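Local coordinates for protein tRNA(Phe) 7-((3-amino-3-carboxypropyl)-4-demethylwyosine(37)-N(4))-methyltransferase 1 (Pyrococcus horikoshii, PDB 2IT2) that probably methylates the N4 position of a wyosine precursor at position 37 of tRNA(Phe), using S-adenosyl-L-methionine, during wyosine derivative biosynthesis, at residues 51-56 / 106-111. Residues are numbered along the deposited sequence; the frame is centred on the assembly and turned at random.
Sequences TSSCSG and PILHVG
An antiparallel strand pair in which one chain turns a corner at S52 joins T51, S53 and C54 to H109 and I107, within the antiparallel sheet that holds strands 48-63 and 98-112 of this TYW3-family methyltransferase, and it illustrates how a hydroxyl can take a backbone N-H, and a water add a bridge, where one strand bends. At C54 and I107 the pair is closed by two backbone bonds: C54 N reaches I107 O at 2.9 Å, and I107 N returns to C54 O, bent to 140°. Toward the corner at S52 the link to strand 107-111 passes through a side chain. S53 OG, anti to its own carbonyl carbon (chi1 -55°), accepts the N-H of H109 at 3.2 Å and donates to T51 O at 2.9 Å, so one hydroxyl ties the two strands across the corner. Nearby, a water donates to both S52 O and I107 O. Past the corner T51 N meets H109 O at 3.0 Å, nearly straight at 170°. The T51 and H109 side chains cross at about a right angle, T51 OG1 lying 3.0 Å from H109 CB, while H109 NE2 is hydrogen-bonded to E146 OE2 of strand 143-148. On the C54 side of the sheet SG packs against I107 CB; on the other, L108 CD2 lies 3.8 Å from S53 CB, with L191 of helix 167-194 beside L108. Next to the C54-I107 pair, P106 CG rests 3.2 Å from S55 O.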
loop_
_atom_site.group_PDB
_atom_site.type_symbol
_atom_site.label_atom_id
_atom_site.label_comp_id
_atom_site.label_asym_id
_atom_site.label_seq_id
_atom_site.Cartn_x
_atom_site.Cartn_y
_atom_site.Cartn_z
ATOM N N THR B 51 -14.136 -12.200 -0.873
ATOM C CA THR B 51 -14.992 -11.140 -1.386
ATOM C C THR B 51 -14.208 -10.586 -2.581
ATOM O O THR B 51 -13.167 -11.131 -2.922
ATOM C CB THR B 51 -15.265 -10.046 -0.306
ATOM O OG1 THR B 51 -14.034 -9.437 0.087
ATOM C CG2 THR B 51 -15.931 -10.662 0.931
ATOM N N SER B 52 -14.694 -9.534 -3.226
ATOM C CA SER B 52 -14.001 -8.982 -4.400
ATOM C C SER B 52 -12.461 -9.020 -4.361
ATOM O O SER B 52 -11.857 -8.485 -3.437
ATOM C CB SER B 52 -14.468 -7.543 -4.633
ATOM O OG SER B 52 -14.293 -6.756 -3.471
ATOM N N SER B 53 -11.838 -9.634 -5.378
ATOM C CA SER B 53 -10.372 -9.747 -5.472
ATOM C C SER B 53 -9.852 -9.618 -6.925
ATOM O O SER B 53 -10.644 -9.591 -7.865
ATOM C CB SER B 53 -9.916 -11.088 -4.885
ATOM O OG SER B 53 -10.387 -11.253 -3.553
ATOM N N CYS B 54 -8.528 -9.541 -7.097
ATOM C CA CYS B 54 -7.899 -9.417 -8.426
ATOM C C CYS B 54 -6.473 -10.005 -8.441
ATOM O O CYS B 54 -5.816 -10.049 -7.402
ATOM C CB CYS B 54 -7.887 -7.946 -8.856
ATOM S SG CYS B 54 -7.115 -6.808 -7.689
ATOM N N SER B 55 -5.993 -10.441 -9.614
ATOM C CA SER B 55 -4.669 -11.083 -9.735
ATOM C C SER B 55 -3.466 -10.266 -10.206
ATOM O O SER B 55 -2.448 -10.843 -10.600
ATOM C CB SER B 55 -4.770 -12.317 -10.642
ATOM O OG SER B 55 -5.060 -11.943 -11.982
ATOM N N GLY B 56 -3.570 -8.943 -10.157
ATOM C CA GLY B 56 -2.464 -8.096 -10.580
ATOM C C GLY B 56 -2.764 -7.427 -11.903
ATOM O O GLY B 56 -3.470 -7.987 -12.730
ATOM N N PRO B 106 -1.613 -7.937 -6.913
ATOM C CA PRO B 106 -2.937 -8.549 -6.804
ATOM C C PRO B 106 -3.438 -8.122 -5.415
ATOM O O PRO B 106 -2.635 -7.802 -4.524
ATOM C CB PRO B 106 -2.641 -10.057 -6.848
ATOM C CG PRO B 106 -1.377 -10.159 -7.609
ATOM C CD PRO B 106 -0.573 -8.958 -7.134
ATOM N N ILE B 107 -4.756 -8.107 -5.247
ATOM C CA ILE B 107 -5.362 -7.764 -3.967
ATOM C C ILE B 107 -6.466 -8.774 -3.680
ATOM O O ILE B 107 -7.377 -8.961 -4.488
ATOM C CB ILE B 107 -6.002 -6.360 -3.976
ATOM C CG1 ILE B 107 -4.951 -5.293 -4.281
ATOM C CG2 ILE B 107 -6.671 -6.103 -2.624
ATOM C CD1 ILE B 107 -5.504 -3.886 -4.328
ATOM N N LEU B 108 -6.379 -9.437 -2.533
ATOM C CA LEU B 108 -7.398 -10.409 -2.160
ATOM C C LEU B 108 -8.045 -9.926 -0.860
ATOM O O LEU B 108 -7.357 -9.438 0.050
ATOM C CB LEU B 108 -6.771 -11.803 -1.951
ATOM C CG LEU B 108 -5.790 -12.365 -2.997
ATOM C CD1 LEU B 108 -5.202 -13.675 -2.497
ATOM C CD2 LEU B 108 -6.493 -12.569 -4.341
ATOM N N HIS B 109 -9.367 -10.011 -0.792
ATOM C CA HIS B 109 -10.085 -9.627 0.412
ATOM C C HIS B 109 -10.692 -10.913 0.947
ATOM O O HIS B 109 -11.399 -11.624 0.222
ATOM C CB HIS B 109 -11.151 -8.580 0.091
ATOM C CG HIS B 109 -10.585 -7.213 -0.134
ATOM N ND1 HIS B 109 -11.352 -6.149 -0.571
ATOM C CD2 HIS B 109 -9.338 -6.726 0.047
ATOM C CE1 HIS B 109 -10.596 -5.071 -0.644
ATOM N NE2 HIS B 109 -9.370 -5.389 -0.276
ATOM N N VAL B 110 -10.379 -11.221 2.206
ATOM C CA VAL B 110 -10.856 -12.453 2.823
ATOM C C VAL B 110 -11.539 -12.246 4.184
ATOM O O VAL B 110 -10.983 -11.620 5.083
ATOM C CB VAL B 110 -9.684 -13.456 3.005
ATOM C CG1 VAL B 110 -10.213 -14.766 3.531
ATOM C CG2 VAL B 110 -8.948 -13.706 1.682
ATOM N N GLY B 111 -12.750 -12.774 4.334
ATOM C CA GLY B 111 -13.436 -12.641 5.610
ATOM C C GLY B 111 -12.966 -13.761 6.529
ATOM O O GLY B 111 -12.671 -14.849 6.058
HETATM O O HOH W 1 -9.405 -6.969 -4.577
#